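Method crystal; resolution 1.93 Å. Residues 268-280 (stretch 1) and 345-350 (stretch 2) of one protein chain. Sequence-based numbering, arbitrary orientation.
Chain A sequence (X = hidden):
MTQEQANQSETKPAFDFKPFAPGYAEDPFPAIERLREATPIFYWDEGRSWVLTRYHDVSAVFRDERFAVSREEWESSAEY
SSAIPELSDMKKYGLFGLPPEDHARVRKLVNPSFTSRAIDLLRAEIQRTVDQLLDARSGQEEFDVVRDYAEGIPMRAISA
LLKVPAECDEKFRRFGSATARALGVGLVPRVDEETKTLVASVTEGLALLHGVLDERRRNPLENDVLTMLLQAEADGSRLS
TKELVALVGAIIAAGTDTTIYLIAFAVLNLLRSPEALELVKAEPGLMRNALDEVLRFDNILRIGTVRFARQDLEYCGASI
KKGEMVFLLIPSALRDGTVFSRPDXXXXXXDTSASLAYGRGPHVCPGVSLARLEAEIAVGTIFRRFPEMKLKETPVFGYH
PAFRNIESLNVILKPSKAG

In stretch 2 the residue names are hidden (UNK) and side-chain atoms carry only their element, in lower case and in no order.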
# COMPACT_ATOMS: atom_id res chain seq x y z
N LEU A 268 10.63 12.45 3.94
CA LEU A 268 10.50 13.63 3.08
C LEU A 268 9.70 14.73 3.78
O LEU A 268 10.12 15.89 3.82
CB LEU A 268 9.83 13.26 1.75
CG LEU A 268 9.54 14.44 0.82
CD1 LEU A 268 10.77 15.34 0.68
CD2 LEU A 268 9.08 13.95 -0.55
N ASN A 269 8.54 14.37 4.31
CA ASN A 269 7.66 15.34 4.91
C ASN A 269 8.18 15.92 6.21
O ASN A 269 7.87 17.05 6.54
CB ASN A 269 6.25 14.76 5.09
CG ASN A 269 5.41 14.89 3.84
OD1 ASN A 269 4.87 15.96 3.54
ND2 ASN A 269 5.30 13.81 3.10
N LEU A 270 9.00 15.16 6.93
CA LEU A 270 9.61 15.66 8.16
C LEU A 270 10.81 16.55 7.85
O LEU A 270 11.08 17.51 8.58
CB LEU A 270 10.00 14.51 9.10
CG LEU A 270 8.81 13.82 9.75
CD1 LEU A 270 9.22 12.54 10.53
CD2 LEU A 270 8.02 14.78 10.65
N LEU A 271 11.53 16.26 6.77
CA LEU A 271 12.57 17.18 6.29
C LEU A 271 11.96 18.49 5.79
O LEU A 271 12.54 19.56 5.98
CB LEU A 271 13.40 16.54 5.18
CG LEU A 271 14.23 15.32 5.55
CD1 LEU A 271 14.92 14.76 4.33
CD2 LEU A 271 15.25 15.65 6.65
N ARG A 272 10.78 18.39 5.16
CA ARG A 272 10.07 19.56 4.63
C ARG A 272 9.38 20.43 5.68
O ARG A 272 9.10 21.60 5.42
CB ARG A 272 9.03 19.12 3.59
CG ARG A 272 9.55 19.02 2.19
CD ARG A 272 8.53 18.49 1.21
NE ARG A 272 9.12 18.12 -0.07
CZ ARG A 272 8.45 17.55 -1.06
NH1 ARG A 272 7.15 17.28 -0.91
NH2 ARG A 272 9.06 17.24 -2.20
N SER A 273 9.07 19.87 6.85
CA SER A 273 8.47 20.65 7.93
C SER A 273 9.32 20.61 9.20
O SER A 273 9.13 19.75 10.06
CB SER A 273 7.06 20.15 8.26
OG SER A 273 6.22 20.21 7.11
N PRO A 274 10.29 21.52 9.29
CA PRO A 274 11.11 21.65 10.50
C PRO A 274 10.24 21.74 11.77
O PRO A 274 10.63 21.21 12.82
CB PRO A 274 11.85 22.97 10.28
CG PRO A 274 11.96 23.07 8.80
CD PRO A 274 10.69 22.47 8.25
N GLU A 275 9.08 22.37 11.67
CA GLU A 275 8.21 22.46 12.83
C GLU A 275 7.69 21.08 13.23
O GLU A 275 7.66 20.73 14.41
CB GLU A 275 7.05 23.43 12.60
CG GLU A 275 6.57 23.54 11.17
CD GLU A 275 5.45 24.55 11.01
OE1 GLU A 275 5.60 25.69 11.51
OE2 GLU A 275 4.41 24.20 10.40
N ALA A 276 7.29 20.29 12.23
CA ALA A 276 6.81 18.94 12.50
C ALA A 276 7.92 18.10 13.12
O ALA A 276 7.73 17.47 14.16
CB ALA A 276 6.29 18.30 11.22
N LEU A 277 9.09 18.11 12.50
CA LEU A 277 10.23 17.35 13.01
C LEU A 277 10.52 17.72 14.47
O LEU A 277 10.74 16.85 15.31
CB LEU A 277 11.46 17.59 12.15
CG LEU A 277 12.74 16.85 12.53
CD1 LEU A 277 12.46 15.35 12.77
CD2 LEU A 277 13.79 17.05 11.45
N GLU A 278 10.47 19.02 14.76
CA GLU A 278 10.81 19.54 16.08
C GLU A 278 9.85 19.04 17.14
O GLU A 278 10.25 18.80 18.28
CB GLU A 278 10.83 21.07 16.06
CG GLU A 278 12.10 21.66 15.46
CD GLU A 278 13.36 21.22 16.19
OE1 GLU A 278 13.78 20.05 16.04
OE2 GLU A 278 13.95 22.06 16.92
N LEU A 279 8.58 18.86 16.77
CA LEU A 279 7.56 18.36 17.68
C LEU A 279 7.75 16.88 17.98
O LEU A 279 7.49 16.42 19.10
CB LEU A 279 6.16 18.59 17.12
CG LEU A 279 5.64 20.03 17.09
CD1 LEU A 279 4.38 20.13 16.25
CD2 LEU A 279 5.40 20.55 18.50
N VAL A 280 8.19 16.12 16.98
CA VAL A 280 8.37 14.69 17.15
C VAL A 280 9.65 14.40 17.93
O VAL A 280 9.76 13.37 18.60
CB VAL A 280 8.34 13.94 15.80
CG1 VAL A 280 8.59 12.46 16.01
CG2 VAL A 280 7.00 14.15 15.11
N UNK A 345 -2.22 21.88 5.19
CA UNK A 345 -1.16 22.03 6.16
C UNK A 345 -0.84 20.66 6.76
O UNK A 345 -1.73 19.94 7.21
c UNK A 345 -1.85 24.42 6.74
c UNK A 345 -1.58 22.99 7.30
c UNK A 345 -0.53 23.03 8.39
N UNK A 346 0.44 20.30 6.75
CA UNK A 346 0.93 19.09 7.41
C UNK A 346 0.98 19.35 8.91
O UNK A 346 1.85 20.08 9.40
c UNK A 346 2.32 16.27 7.37
c UNK A 346 4.19 17.57 8.06
c UNK A 346 2.91 15.13 7.90
c UNK A 346 2.95 17.51 7.45
c UNK A 346 4.15 15.22 8.52
c UNK A 346 2.32 18.75 6.86
c UNK A 346 4.79 16.44 8.60
N UNK A 347 0.04 18.76 9.64
CA UNK A 347 -0.11 19.05 11.07
C UNK A 347 -0.07 17.77 11.89
O UNK A 347 -1.07 17.09 12.00
o UNK A 347 -0.71 19.94 13.60
o UNK A 347 -2.69 20.64 13.17
c UNK A 347 -1.42 19.79 11.31
c UNK A 347 -1.62 20.15 12.77
N UNK A 348 1.08 17.45 12.45
CA UNK A 348 1.27 16.19 13.17
C UNK A 348 0.52 16.12 14.51
O UNK A 348 0.55 15.10 15.19
c UNK A 348 3.47 15.78 12.03
c UNK A 348 3.42 16.95 14.25
c UNK A 348 2.76 15.89 13.37
N UNK A 349 -0.16 17.21 14.87
CA UNK A 349 -1.01 17.25 16.06
C UNK A 349 -2.50 17.09 15.72
O UNK A 349 -3.33 16.90 16.62
c UNK A 349 0.66 20.15 18.11
n UNK A 349 1.75 20.23 19.08
c UNK A 349 1.77 19.59 20.25
c UNK A 349 0.50 18.76 17.49
c UNK A 349 -0.83 18.58 16.80
n UNK A 349 2.81 19.72 21.06
n UNK A 349 0.75 18.82 20.61
N UNK A 350 -2.84 17.17 14.44
CA UNK A 350 -4.25 17.08 14.07
C UNK A 350 -4.85 15.73 14.44
O UNK A 350 -4.14 14.73 14.58
n UNK A 350 -4.32 17.64 9.64
c UNK A 350 -4.46 17.40 12.59
n UNK A 350 -4.25 19.74 8.71
n UNK A 350 -6.26 18.88 9.46
c UNK A 350 -4.38 16.21 11.65
c UNK A 350 -4.97 16.50 10.27
c UNK A 350 -4.95 18.75 9.27

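Position 345 carries three side-chain carbons, one bonded to the backbone and bearing the other two. CA-to-CB points sideways, and the side chain makes no contact with the helical stretch. A fork at the beta carbon with no oxygen is valine, so this is Val345. A modest apolar side chain serves at a partly exposed position that leads into the contact without joining it.

Position 346 has seven carbons, a single methylene followed by a closed ring of six, and no heteroatom. The ring reaches into the bend between the two helical segments, among Asn269, Leu270, Ser273 and Ala276. This is phenylalanine, Phe346. Its flat hydrocarbon ring suits a buried site with different neighbours around it: Asn269 CB lies over one face, 4.3 Å from the centroid of the Phe346 ring in a CH-pi contact, while Leu270 CD2 approaches the edge, 4.2 Å from Phe346 CE2. Ser273 OG also sits near the ring plane, 3.5 Å from Phe346 CD2, and Ala276 CB packs 3.5 Å from Phe346 CE2.

At position 347 two carbons end in a pair of oxygens, a short carboxylate, and CA-to-CB points away from stretch 1. The residue is Asp347. Its work is local: the backbone N of position 349 donates to Asp347 OD1 at 3.1 Å, and the backbone N of position 350 to Asp347 O at 3.0 Å, the latter closing a type I turn from 347 to 350.

Position 348 repeats the three-carbon fork, with CA-to-CB toward the helix, and its carbons pack against Ala276 and Leu279. It is Val348. Its compact branched side chain fits between two apolar neighbours, with Val348 CG1 3.9 Å from Ala276 CB and Val348 CG2 3.9 Å from Leu279 CD1.

Position 349 shows three carbons, a nitrogen, and a carbon bearing two more nitrogens. The side chain starts sideways, but its end comes nearer and reaches Leu279. The guanidinium pattern makes it Arg349, with Arg349 NE 3.7 Å from Leu279 CD2. The long side chain lets the guanidinium lie against Leu279 at the exposed margin of the contact, where the charge can still meet solvent.

Position 350 has the same atoms but is out of reach of stretch 1. It is Arg350. It folds back instead, Arg350 NH2 donating to Val345 O at 2.9 Å, and so ties together the two ends of this segment.

The contact buries 390 Å² in total and contains no hydrogen bond between the stretches; it works by packing. Phe346 and Val348 supply most of stretch 2's covered surface, and the small Ala276 lets both come close. Internal hydrogen bonds help brace the irregular segment that presents them.

Stretch 2, residues 345-350: VFDVRR
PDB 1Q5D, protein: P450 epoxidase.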